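Local coordinates for glycerol-3-phosphate dehydrogenase [NAD(+)] (Dunaliella salina, PDB 6IUY), which probably reduces dihydroxyacetone phosphate to glycerol 3-phosphate with NADH and, with the help of a second, phosphatase-like domain, turns it into glycerol, at residues Arg371-Ile376 and Leu400-Ser405; Met382-Glu387 and Ser568-Glu573; Pro389-Gln394 and Ala457-Thr462; Glu423-Tyr428 and Glu513-Ala518; Asp453-Glu458 and Ser503-Asp508. One frame throughout, in Å; residues are numbered along the deposited sequence.

Contact 1: Arg371-Ile376 and Leu400-Ser405; sequences RGVKAI and LGIDCS
Ala375 and Ile376 run parallel to Cys404 and Ser405 as neighbouring strands of one sheet, with the CA atoms of Ala375 and Cys404 4.7 Å apart. Ser405 N donates to Ala375 O over 3.1 Å. The bond is fairly straight (154°), but the donor sits off the carbonyl plane. A weak bond runs from Ala375 N to Asp403 O. A water also donates to Ala375 O and lies 2.9 Å from Ser405 OG, so this carbonyl is gripped twice. Ser405 OG has a further bond from Ala429 N.

Ala375 and Cys404 share one face of the sheet, where Val396 of helix 392-400 packs on both. Ile376 and Ser405 share the other, next to Trp437 of helix 431-441. Ile402 packs on Val373 and Ala375, where the chains approach before the strands pair. Its CG1 lies between the backbone N and the carbonyl carbon (chi1 54°), which brings CD1 to Ala375 CB at 3.5 Å. Ile402 CG2 meets Val373 CG1 at 3.2 Å, tighter than usual packing. Further out, Arg371 extends its chain until NH1 comes 3.9 Å from Gly401 CA. Gly401 has a positive phi, and a CB there would strike that nitrogen.

The connection between the parallel strands runs through a small hairpin and helix 392-400, a beta-alpha-beta crossover with the hairpin inserted, consistent with a Rossmann-type sheet. The chemistry is mostly apolar. One good and one weak backbone bond join the strands, and the buried serine hydroxyl is satisfied by water and a backbone amide.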
# COMPACT_ATOMS: atom_id res chain seq x y z
N ARG A 371 25.88 9.38 -24.56
CA ARG A 371 25.81 8.87 -23.19
C ARG A 371 25.22 9.88 -22.21
O ARG A 371 24.96 9.54 -21.05
CB ARG A 371 27.18 8.41 -22.71
CG ARG A 371 27.66 7.13 -23.39
CD ARG A 371 28.79 6.48 -22.62
NE ARG A 371 29.46 5.44 -23.41
CZ ARG A 371 29.16 4.15 -23.34
NH1 ARG A 371 28.21 3.72 -22.52
NH2 ARG A 371 29.83 3.28 -24.09
N GLY A 372 24.99 11.10 -22.68
CA GLY A 372 24.33 12.11 -21.87
C GLY A 372 22.82 12.17 -22.08
O GLY A 372 22.15 13.04 -21.54
N VAL A 373 22.28 11.26 -22.87
CA VAL A 373 20.85 11.27 -23.16
C VAL A 373 20.05 10.80 -21.95
O VAL A 373 20.45 9.85 -21.29
CB VAL A 373 20.49 10.39 -24.38
CG1 VAL A 373 20.94 8.97 -24.15
CG2 VAL A 373 19.00 10.41 -24.61
N LYS A 374 18.94 11.45 -21.67
CA LYS A 374 18.05 11.01 -20.59
C LYS A 374 17.01 10.05 -21.19
O LYS A 374 16.45 10.33 -22.26
CB LYS A 374 17.36 12.20 -19.91
CG LYS A 374 18.29 13.33 -19.45
CD LYS A 374 19.18 12.92 -18.28
CE LYS A 374 20.15 14.02 -17.86
NZ LYS A 374 19.53 15.39 -17.82
N ALA A 375 16.77 8.92 -20.53
CA ALA A 375 15.75 7.99 -20.99
C ALA A 375 14.65 7.80 -19.93
O ALA A 375 14.90 7.91 -18.73
CB ALA A 375 16.37 6.65 -21.34
N ILE A 376 13.43 7.53 -20.39
CA ILE A 376 12.39 7.02 -19.49
C ILE A 376 11.60 5.95 -20.19
O ILE A 376 11.40 6.01 -21.40
CB ILE A 376 11.45 8.13 -19.01
CG1 ILE A 376 10.50 7.61 -17.91
CG2 ILE A 376 10.69 8.72 -20.19
CD1 ILE A 376 9.76 8.72 -17.13
N LEU A 400 22.33 0.41 -23.77
CA LEU A 400 22.57 1.73 -24.31
C LEU A 400 23.47 2.57 -23.42
O LEU A 400 23.90 3.66 -23.82
CB LEU A 400 21.24 2.46 -24.53
CG LEU A 400 20.36 1.80 -25.60
CD1 LEU A 400 19.01 2.52 -25.71
CD2 LEU A 400 21.10 1.82 -26.92
N GLY A 401 23.74 2.09 -22.21
CA GLY A 401 24.66 2.76 -21.30
C GLY A 401 24.19 4.09 -20.75
O GLY A 401 24.99 4.94 -20.37
N ILE A 402 22.88 4.29 -20.73
CA ILE A 402 22.32 5.50 -20.15
C ILE A 402 21.38 5.17 -18.98
O ILE A 402 20.87 4.05 -18.86
CB ILE A 402 21.55 6.31 -21.19
CG1 ILE A 402 20.50 5.43 -21.86
CG2 ILE A 402 22.51 6.87 -22.25
CD1 ILE A 402 19.58 6.21 -22.77
N ASP A 403 21.15 6.16 -18.13
CA ASP A 403 20.27 5.97 -17.00
C ASP A 403 18.82 6.06 -17.46
O ASP A 403 18.50 6.82 -18.37
CB ASP A 403 20.56 6.99 -15.90
CG ASP A 403 21.76 6.58 -15.05
OD1 ASP A 403 21.56 6.05 -13.93
OD2 ASP A 403 22.90 6.75 -15.53
N CYS A 404 17.96 5.26 -16.85
CA CYS A 404 16.58 5.17 -17.32
C CYS A 404 15.58 5.20 -16.17
O CYS A 404 15.55 4.30 -15.34
CB CYS A 404 16.39 3.92 -18.16
SG CYS A 404 14.77 3.81 -19.00
N SER A 405 14.77 6.26 -16.15
CA SER A 405 13.66 6.37 -15.21
C SER A 405 12.47 5.52 -15.71
O SER A 405 12.55 4.92 -16.79
CB SER A 405 13.24 7.83 -15.08
OG SER A 405 14.33 8.64 -14.67
O HOH W 1 16.34 9.44 -16.63

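Contact 2: Met382-Glu387 and Ser568-Glu573; sequences MRVRAE and SDEVQE
Met382 and Glu570 lie alongside each other, pointing opposite ways, where strand 382-385 meets helix 564-577. The short axes come within 8.3 Å and run roughly the same way. Met382 N donates to Glu570 OE1 over 3.2 Å, arriving from above the carboxylate plane (47° out of it). The same OE1 is 3.0 Å from Met382 O, but both are acceptors and no bond forms. Glu570 OE2 turns to His353 NE2, its hydrogen-bond donor.

The tight part starts with the methionine. Met382 CG lies between the backbone N and the carbonyl carbon (chi1 67°), and the chain beyond is extended. Its CG packs on Glu570 CB at 3.7 Å, and its CE is pushed against the helix backbone at Glu570 and Val571. The modelled approach of CE is very short, so its detail is doubtful. Val384 belongs here too, with CG2 3.4 Å from Glu570 O. The loose side is Glu573, at the solvent edge. Its OE1 lies 3.4 Å from Val384 CG1, and the glutamate side chain crosses the valine at a slant.

With an alanine in place of Glu570, Met382 N and His353 NE2 would probably both lose the carboxylate they share.

Strand 382-385 pairs with strand 388-391 in a small antiparallel hairpin, and Met382 also packs on Pro389 and Leu391. On the helix, Val571 packs on Phe587 of helix 585-594 and on Leu463 and Ile466 of helix 454-477. The contact therefore joins a hairpin of the N-terminal dehydrogenase family region to the helices of the C-terminal one.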
# COMPACT_ATOMS: atom_id res chain seq x y z
N MET A 382 9.05 -7.84 -19.16
CA MET A 382 10.44 -8.06 -18.82
C MET A 382 11.09 -9.02 -19.79
O MET A 382 10.40 -9.73 -20.54
CB MET A 382 10.57 -8.60 -17.40
CG MET A 382 10.00 -10.00 -17.20
SD MET A 382 10.59 -10.73 -15.65
CE MET A 382 9.63 -12.23 -15.60
N ARG A 383 12.42 -9.05 -19.79
CA ARG A 383 13.12 -10.12 -20.47
C ARG A 383 13.74 -11.03 -19.43
O ARG A 383 14.23 -10.56 -18.40
CB ARG A 383 14.21 -9.57 -21.43
CG ARG A 383 14.86 -10.68 -22.29
CD ARG A 383 15.91 -10.14 -23.27
NE ARG A 383 17.20 -9.93 -22.61
CZ ARG A 383 18.29 -10.64 -22.86
NH1 ARG A 383 19.41 -10.37 -22.21
NH2 ARG A 383 18.27 -11.61 -23.77
N VAL A 384 13.72 -12.32 -19.69
CA VAL A 384 14.42 -13.24 -18.80
C VAL A 384 15.88 -13.35 -19.21
O VAL A 384 16.20 -13.71 -20.33
CB VAL A 384 13.79 -14.63 -18.82
CG1 VAL A 384 14.45 -15.51 -17.77
CG2 VAL A 384 12.30 -14.52 -18.55
N ARG A 385 16.78 -13.05 -18.27
CA ARG A 385 18.21 -13.06 -18.54
C ARG A 385 18.94 -13.68 -17.36
O ARG A 385 18.62 -13.38 -16.20
CB ARG A 385 18.71 -11.64 -18.79
CG ARG A 385 20.21 -11.51 -18.75
CD ARG A 385 20.60 -10.06 -18.59
NE ARG A 385 21.92 -9.95 -17.98
CZ ARG A 385 23.04 -9.80 -18.67
NH1 ARG A 385 23.00 -9.74 -19.99
NH2 ARG A 385 24.20 -9.71 -18.03
N ALA A 386 19.90 -14.56 -17.64
CA ALA A 386 20.67 -15.22 -16.58
C ALA A 386 19.76 -15.74 -15.48
O ALA A 386 19.98 -15.45 -14.30
CB ALA A 386 21.69 -14.26 -15.99
N GLU A 387 18.71 -16.45 -15.87
CA GLU A 387 17.70 -16.95 -14.93
C GLU A 387 17.12 -15.86 -14.01
O GLU A 387 16.63 -16.16 -12.92
CB GLU A 387 18.29 -18.08 -14.08
CG GLU A 387 18.44 -19.39 -14.84
CD GLU A 387 19.13 -20.48 -14.02
OE1 GLU A 387 19.78 -20.14 -13.00
OE2 GLU A 387 19.02 -21.67 -14.39
N SER A 568 3.40 -13.57 -17.67
CA SER A 568 3.21 -14.81 -16.89
C SER A 568 4.31 -15.81 -17.20
O SER A 568 4.91 -16.40 -16.29
CB SER A 568 1.84 -15.43 -17.19
OG SER A 568 1.58 -16.54 -16.35
N ASP A 569 4.58 -16.02 -18.49
CA ASP A 569 5.61 -16.97 -18.91
C ASP A 569 6.99 -16.50 -18.47
O ASP A 569 7.79 -17.30 -18.00
CB ASP A 569 5.60 -17.20 -20.43
CG ASP A 569 4.34 -17.92 -20.92
OD1 ASP A 569 3.59 -18.48 -20.09
OD2 ASP A 569 4.10 -17.94 -22.15
N GLU A 570 7.27 -15.22 -18.61
CA GLU A 570 8.60 -14.74 -18.23
C GLU A 570 8.88 -15.04 -16.75
O GLU A 570 9.91 -15.61 -16.41
CB GLU A 570 8.74 -13.24 -18.51
CG GLU A 570 8.74 -12.92 -20.01
CD GLU A 570 8.03 -11.60 -20.36
OE1 GLU A 570 7.81 -10.77 -19.43
OE2 GLU A 570 7.69 -11.41 -21.56
N VAL A 571 7.94 -14.68 -15.88
CA VAL A 571 8.06 -14.95 -14.46
C VAL A 571 8.08 -16.45 -14.14
O VAL A 571 8.83 -16.89 -13.25
CB VAL A 571 6.91 -14.28 -13.68
CG1 VAL A 571 6.85 -14.80 -12.22
CG2 VAL A 571 7.07 -12.80 -13.72
N GLN A 572 7.30 -17.24 -14.86
CA GLN A 572 7.29 -18.67 -14.57
C GLN A 572 8.64 -19.29 -14.88
O GLN A 572 9.10 -20.18 -14.17
CB GLN A 572 6.19 -19.40 -15.33
CG GLN A 572 5.80 -20.72 -14.67
CD GLN A 572 5.31 -20.51 -13.25
OE1 GLN A 572 4.76 -19.46 -12.93
NE2 GLN A 572 5.52 -21.51 -12.39
N GLU A 573 9.27 -18.83 -15.97
CA GLU A 573 10.62 -19.26 -16.31
C GLU A 573 11.57 -19.01 -15.14
O GLU A 573 12.31 -19.90 -14.72
CB GLU A 573 11.09 -18.53 -17.56
CG GLU A 573 12.29 -19.13 -18.25
CD GLU A 573 12.68 -18.36 -19.49
OE1 GLU A 573 13.89 -18.20 -19.74
OE2 GLU A 573 11.77 -17.91 -20.23

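Contact 3: Pro389-Gln394 and Ala457-Thr462; sequences PQLISQ and AEMCGT
Glu458 reaches from helix 454-477 to Leu391 and Ser393, where strand 388-391 turns into helix 392-400. Strand and helix axes lie at 100° to each other. The glutamate can be followed outward. Its CB and CG pass Leu391 CD1, with CG at 3.7 Å. Its CD lies 3.4 Å from Leu391 CB. Its chain is extended, with CG anti to the backbone N (chi1 -167°), which carries the carboxylate to Ser393. There OE2 takes Ser393 N at 2.7 Å through its syn lone pair. OE1 takes Ser393 OG at 2.6 Å, also on the syn side but slightly out of plane. One serine thus grips both oxygens.

Beside this polar tip the packing is apolar. Leu391 CD1 touches Met459 CB at 4.1 Å, and Met459 CE meets the ring of Pro389 at CG. Phe498 and Ile502 of helix 481-502 close over the methionine. Leu391 N donates to Gln394 OE1 at 2.8 Å, so a side chain three residues on caps the amide of the N-cap residue. One turn further along helix 454-477, Thr462 accepts from Gly381 N beside the ligand-binding Lys380.

With a leucine in place of Glu458, the buried amide and hydroxyl of Ser393 would probably be left without their acceptor.

The first turn of helix 392-400 probably helps to hold the buried negative charge. The two bonds pin the start of that helix to the C-terminal region.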
# COMPACT_ATOMS: atom_id res chain seq x y z
N PRO A 389 15.06 -11.65 -13.76
CA PRO A 389 14.28 -10.62 -14.44
C PRO A 389 15.11 -9.44 -14.93
O PRO A 389 15.89 -8.88 -14.15
CB PRO A 389 13.31 -10.14 -13.35
CG PRO A 389 14.07 -10.36 -12.09
CD PRO A 389 14.86 -11.64 -12.30
N GLN A 390 14.95 -9.06 -16.19
CA GLN A 390 15.50 -7.80 -16.67
C GLN A 390 14.33 -6.91 -17.09
O GLN A 390 13.66 -7.20 -18.08
CB GLN A 390 16.47 -8.03 -17.84
CG GLN A 390 16.93 -6.75 -18.53
CD GLN A 390 17.88 -7.01 -19.70
OE1 GLN A 390 17.51 -7.58 -20.73
NE2 GLN A 390 19.13 -6.58 -19.54
N LEU A 391 14.06 -5.85 -16.33
CA LEU A 391 12.96 -4.95 -16.69
C LEU A 391 13.44 -3.99 -17.77
O LEU A 391 14.63 -3.88 -18.04
CB LEU A 391 12.45 -4.19 -15.47
CG LEU A 391 12.06 -5.12 -14.32
CD1 LEU A 391 11.53 -4.36 -13.11
CD2 LEU A 391 11.06 -6.14 -14.82
N ILE A 392 12.52 -3.27 -18.40
CA ILE A 392 12.92 -2.46 -19.52
C ILE A 392 13.98 -1.43 -19.12
O ILE A 392 14.94 -1.19 -19.87
CB ILE A 392 11.75 -1.75 -20.17
CG1 ILE A 392 10.66 -2.77 -20.50
CG2 ILE A 392 12.22 -1.01 -21.45
CD1 ILE A 392 11.23 -4.05 -21.09
N SER A 393 13.84 -0.83 -17.94
CA SER A 393 14.78 0.21 -17.55
C SER A 393 16.18 -0.38 -17.34
O SER A 393 17.18 0.28 -17.60
CB SER A 393 14.30 0.93 -16.29
OG SER A 393 14.78 0.28 -15.13
N GLN A 394 16.26 -1.63 -16.90
CA GLN A 394 17.56 -2.26 -16.74
C GLN A 394 18.12 -2.62 -18.10
O GLN A 394 19.33 -2.66 -18.29
CB GLN A 394 17.49 -3.51 -15.85
CG GLN A 394 16.79 -3.31 -14.50
CD GLN A 394 16.61 -4.63 -13.76
OE1 GLN A 394 15.94 -5.55 -14.24
NE2 GLN A 394 17.23 -4.74 -12.60
N ALA A 457 8.46 0.50 -8.45
CA ALA A 457 7.48 1.00 -9.41
C ALA A 457 7.45 0.11 -10.64
O ALA A 457 6.37 -0.28 -11.13
CB ALA A 457 7.81 2.44 -9.82
N GLU A 458 8.63 -0.21 -11.15
CA GLU A 458 8.73 -0.86 -12.43
C GLU A 458 8.27 -2.30 -12.32
O GLU A 458 7.57 -2.78 -13.19
CB GLU A 458 10.16 -0.79 -12.99
CG GLU A 458 10.21 -1.17 -14.46
CD GLU A 458 11.57 -0.94 -15.09
OE1 GLU A 458 12.57 -0.93 -14.34
OE2 GLU A 458 11.62 -0.78 -16.33
N MET A 459 8.66 -2.99 -11.25
CA MET A 459 8.25 -4.38 -11.08
C MET A 459 6.74 -4.49 -10.80
O MET A 459 6.08 -5.44 -11.23
CB MET A 459 9.06 -5.04 -9.96
CG MET A 459 8.79 -6.52 -9.82
SD MET A 459 9.42 -7.55 -11.15
CE MET A 459 11.14 -7.66 -10.64
N CYS A 460 6.18 -3.50 -10.10
CA CYS A 460 4.73 -3.45 -9.92
C CYS A 460 4.00 -3.27 -11.24
O CYS A 460 3.04 -3.98 -11.52
CB CYS A 460 4.31 -2.31 -8.98
SG CYS A 460 4.59 -2.68 -7.25
N GLY A 461 4.42 -2.29 -12.03
CA GLY A 461 3.84 -2.11 -13.35
C GLY A 461 3.85 -3.38 -14.19
O GLY A 461 2.87 -3.66 -14.86
N THR A 462 4.93 -4.14 -14.14
CA THR A 462 5.06 -5.36 -14.93
C THR A 462 4.29 -6.56 -14.37
O THR A 462 3.60 -7.23 -15.12
CB THR A 462 6.55 -5.77 -15.08
OG1 THR A 462 7.20 -4.88 -15.99
CG2 THR A 462 6.69 -7.18 -15.60

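Contact 4: Glu423-Tyr428 and Glu513-Ala518; sequences EAVIAY and ESCGVA
Glu423 and Val425 meet Ser514 and Cys515 where an antiparallel strand of the extended Rossmann-type sheet faces helix 514-526 of the helical C-terminal region. The helix opens with a wide, pi-type turn.

Glu423 comes first. Its carbonyl O lies 3.4 Å from Ser514 OG, at best a weak bond, since the hydroxyl proton has another acceptor within reach. Ser514 OG is also the acceptor for Ala410 N. A water donates to Glu423 OE2 at 2.9 Å and lies 3.2 Å from Ser514 OG, so it bridges the two side chains. Glu423 OE2 also forms a long, weak ion pair with Arg489 of the second subunit, which places this end at the dimer interface.

Ala424 follows. Its CB points away from the helix, and its CA passes 3.9 Å from Ser514 OG.

Val425 then turns toward the helix and makes the apolar core of the contact. Leu451 of strand 446-451 packs against it. The side chain of Val425 crosses that of Glu513 at about a right angle. CG2 does the touching: it is anti to the carbonyl carbon, and lies 3.7 Å from Glu513 CB and 3.9 Å from Cys515 SG.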
# COMPACT_ATOMS: atom_id res chain seq x y z
N GLU A 423 -3.46 9.78 -12.73
CA GLU A 423 -2.22 10.06 -12.02
C GLU A 423 -1.20 8.98 -12.31
O GLU A 423 -1.55 7.88 -12.77
CB GLU A 423 -2.46 10.22 -10.49
CG GLU A 423 -3.24 9.10 -9.84
CD GLU A 423 -3.56 9.34 -8.34
OE1 GLU A 423 -4.08 10.42 -7.97
OE2 GLU A 423 -3.31 8.42 -7.53
N ALA A 424 0.07 9.28 -12.07
CA ALA A 424 1.10 8.28 -12.24
C ALA A 424 2.29 8.59 -11.36
O ALA A 424 2.47 9.72 -10.94
CB ALA A 424 1.56 8.21 -13.71
N VAL A 425 3.09 7.58 -11.11
CA VAL A 425 4.38 7.74 -10.45
C VAL A 425 5.47 7.88 -11.51
O VAL A 425 5.47 7.13 -12.49
CB VAL A 425 4.72 6.51 -9.58
CG1 VAL A 425 6.22 6.40 -9.40
CG2 VAL A 425 3.97 6.54 -8.24
N ILE A 426 6.40 8.81 -11.32
CA ILE A 426 7.64 8.76 -12.08
C ILE A 426 8.77 8.42 -11.13
O ILE A 426 9.06 9.18 -10.22
CB ILE A 426 7.94 10.08 -12.83
CG1 ILE A 426 7.13 10.12 -14.14
CG2 ILE A 426 9.43 10.19 -13.14
CD1 ILE A 426 7.38 11.35 -15.02
N ALA A 427 9.39 7.27 -11.34
CA ALA A 427 10.50 6.86 -10.50
C ALA A 427 11.80 7.21 -11.20
O ALA A 427 12.12 6.63 -12.24
CB ALA A 427 10.43 5.38 -10.22
N TYR A 428 12.55 8.16 -10.63
CA TYR A 428 13.70 8.76 -11.32
C TYR A 428 14.99 8.01 -11.05
O TYR A 428 15.20 7.46 -9.96
CB TYR A 428 13.85 10.24 -10.93
CG TYR A 428 13.89 10.53 -9.44
CD1 TYR A 428 14.99 10.16 -8.66
CD2 TYR A 428 12.83 11.18 -8.81
CE1 TYR A 428 15.02 10.43 -7.30
CE2 TYR A 428 12.86 11.46 -7.45
CZ TYR A 428 13.96 11.09 -6.71
OH TYR A 428 13.98 11.36 -5.36
N GLU A 513 1.42 3.49 -3.69
CA GLU A 513 1.38 4.57 -4.67
C GLU A 513 0.66 4.12 -5.94
O GLU A 513 0.31 2.95 -6.10
CB GLU A 513 2.80 5.05 -5.02
CG GLU A 513 3.66 5.44 -3.83
CD GLU A 513 3.38 6.85 -3.30
OE1 GLU A 513 4.10 7.28 -2.37
OE2 GLU A 513 2.44 7.53 -3.79
N SER A 514 0.48 5.05 -6.86
CA SER A 514 -0.28 4.78 -8.07
C SER A 514 0.26 3.58 -8.86
O SER A 514 -0.52 2.87 -9.48
CB SER A 514 -0.31 6.02 -8.96
OG SER A 514 -1.08 5.76 -10.12
N CYS A 515 1.56 3.37 -8.84
CA CYS A 515 2.17 2.26 -9.59
C CYS A 515 1.84 0.89 -9.02
O CYS A 515 2.00 -0.13 -9.70
CB CYS A 515 3.69 2.42 -9.64
SG CYS A 515 4.43 2.64 -7.97
N GLY A 516 1.39 0.85 -7.76
CA GLY A 516 1.13 -0.41 -7.08
C GLY A 516 -0.34 -0.79 -7.06
O GLY A 516 -0.85 -1.34 -8.04
N VAL A 517 -1.03 -0.52 -5.96
CA VAL A 517 -2.42 -0.93 -5.83
C VAL A 517 -3.33 -0.24 -6.85
O VAL A 517 -4.25 -0.86 -7.37
CB VAL A 517 -2.98 -0.67 -4.42
CG1 VAL A 517 -4.38 -1.20 -4.32
CG2 VAL A 517 -2.14 -1.36 -3.39
N ALA A 518 -3.08 1.03 -7.15
CA ALA A 518 -3.94 1.71 -8.11
C ALA A 518 -3.92 0.99 -9.49
O ALA A 518 -4.96 0.64 -10.04
CB ALA A 518 -3.53 3.17 -8.26
O HOH W 2 -4.08 6.12 -9.09

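Contact 5: Asp453-Glu458 and Ser503-Asp508; sequences DVPGAE and SPSVRD
Val506 lays its two methyl groups over Gly456 and the carboxylate of Asp453. CG2 lies 3.8 Å from Gly456 CA, and CG1 comes to 3.4 Å from Asp453 OD2. The valine crosses the aspartate at about a right angle. Its CG1 is anti to the backbone N (chi1 175°), which leaves CG2 beside that N and aimed at the helix start. Gly456 leaves room for this, because a CB there would run into Val506 CG1 and Asp453 OD2.

Asp453 is the N-cap of helix 454-477. Its OD1 accepts from Gly456 N at 2.7 Å, the capping bond, with the donor well above the carboxylate plane. Its OD2 takes Arg507 N at 3.3 Å, in a nearly straight bond (163°), again above that plane. OD2 also has a hydrogen bond with Thr510 OG1, stronger than that from Arg507 N. One carboxylate therefore caps the start of the helix and holds the loop after helix 481-502.

On the outer side Pro455 packs against two serines of the loop. Its CB lies 3.9 Å from Ser503 OG, and its CG is equally close to Ser505 OG. A water donates to Pro455 O at 3.0 Å and also bonds Ser503 OG. Ser503 to Val506 form a type I beta turn, which brings the valine back to the helix.

The turn follows helix 481-502 and leads toward helix 514-526. Asp508, two residues past the turn, makes a salt bridge to Arg496 and packs on Asp508 of the second subunit. On another side of helix 454-477, Ala457 packs against strands 404-408 and 422-427.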
# COMPACT_ATOMS: atom_id res chain seq x y z
N ASP A 453 12.12 5.06 -5.89
CA ASP A 453 12.12 3.59 -5.98
C ASP A 453 11.84 3.04 -7.39
O ASP A 453 10.74 2.54 -7.67
CB ASP A 453 11.08 2.98 -5.01
CG ASP A 453 11.18 1.46 -4.92
OD1 ASP A 453 11.99 0.85 -5.65
OD2 ASP A 453 10.44 0.85 -4.12
N VAL A 454 12.84 3.09 -8.28
CA VAL A 454 12.64 2.63 -9.66
C VAL A 454 12.39 1.12 -9.72
O VAL A 454 11.53 0.65 -10.47
CB VAL A 454 13.84 2.99 -10.58
CG1 VAL A 454 13.74 2.23 -11.90
CG2 VAL A 454 13.91 4.49 -10.85
N PRO A 455 13.15 0.33 -8.95
CA PRO A 455 12.88 -1.11 -9.02
C PRO A 455 11.48 -1.51 -8.52
O PRO A 455 10.93 -2.49 -9.01
CB PRO A 455 13.98 -1.73 -8.14
CG PRO A 455 14.66 -0.60 -7.45
CD PRO A 455 14.37 0.66 -8.19
N GLY A 456 10.90 -0.76 -7.59
CA GLY A 456 9.59 -1.13 -7.06
C GLY A 456 8.43 -0.74 -7.96
O GLY A 456 7.52 -1.55 -8.20
N ALA A 457 8.46 0.50 -8.45
CA ALA A 457 7.48 1.00 -9.41
C ALA A 457 7.45 0.11 -10.64
O ALA A 457 6.37 -0.28 -11.13
CB ALA A 457 7.81 2.44 -9.82
N GLU A 458 8.63 -0.21 -11.15
CA GLU A 458 8.73 -0.86 -12.43
C GLU A 458 8.27 -2.30 -12.32
O GLU A 458 7.57 -2.78 -13.19
CB GLU A 458 10.16 -0.79 -12.99
CG GLU A 458 10.21 -1.17 -14.46
CD GLU A 458 11.57 -0.94 -15.09
OE1 GLU A 458 12.57 -0.93 -14.34
OE2 GLU A 458 11.62 -0.78 -16.33
N SER A 503 14.67 -7.60 -5.51
CA SER A 503 15.28 -6.33 -5.14
C SER A 503 14.80 -5.89 -3.75
O SER A 503 13.78 -5.19 -3.64
CB SER A 503 14.98 -5.25 -6.19
OG SER A 503 13.62 -5.28 -6.58
N PRO A 504 15.52 -6.30 -2.70
CA PRO A 504 15.07 -6.09 -1.31
C PRO A 504 15.07 -4.62 -0.92
O PRO A 504 14.44 -4.27 0.09
CB PRO A 504 16.09 -6.89 -0.48
CG PRO A 504 16.69 -7.88 -1.45
CD PRO A 504 16.73 -7.14 -2.76
N SER A 505 15.75 -3.78 -1.70
CA SER A 505 15.70 -2.33 -1.52
C SER A 505 14.28 -1.78 -1.53
O SER A 505 14.00 -0.74 -0.92
CB SER A 505 16.49 -1.63 -2.63
OG SER A 505 15.75 -1.59 -3.84
N VAL A 506 13.38 -2.47 -2.23
CA VAL A 506 12.04 -1.95 -2.47
C VAL A 506 11.29 -1.67 -1.17
O VAL A 506 11.29 -2.48 -0.24
CB VAL A 506 11.21 -2.91 -3.33
CG1 VAL A 506 9.79 -2.41 -3.46
CG2 VAL A 506 11.85 -3.05 -4.69
N ARG A 507 10.65 -0.51 -1.13
CA ARG A 507 9.94 -0.05 0.06
C ARG A 507 8.45 -0.36 0.01
O ARG A 507 7.80 -0.19 -1.03
CB ARG A 507 10.15 1.45 0.23
CG ARG A 507 11.60 1.86 0.43
CD ARG A 507 11.74 3.37 0.51
NE ARG A 507 13.05 3.77 1.01
CZ ARG A 507 13.48 5.03 1.05
NH1 ARG A 507 12.71 6.02 0.61
NH2 ARG A 507 14.69 5.30 1.53
N ASP A 508 7.91 -0.79 1.15
CA ASP A 508 6.48 -1.05 1.27
C ASP A 508 5.64 0.12 0.80
O ASP A 508 4.59 -0.07 0.19
CB ASP A 508 6.12 -1.40 2.72
CG ASP A 508 6.14 -2.89 2.99
OD1 ASP A 508 6.38 -3.67 2.04
OD2 ASP A 508 5.90 -3.30 4.14
O HOH W 3 12.76 -4.83 -9.56

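In the fold
Contacts 1 and 4 reach one mixed sheet, through the neighbouring strands 404-408 and 422-427, and their centres are about 20 Å apart. Contact 1 closes before contact 4 opens. Contacts 3 and 5 share Ala457 and Glu458 of helix 454-477, with centres about 10 Å apart. Contact 2 lies about 11 Å from contact 3 between centres, across the hairpin of strands 382-385 and 388-391. Along the chain, contacts 3, 4 and 5 all fall inside the long loop that contact 2 closes. Contacts 2, 3 and 4 each join the N-terminal dehydrogenase family region to the C-terminal one. Together they probably help to hold these regions around the site where NAD and dihydroxyacetone phosphate bind.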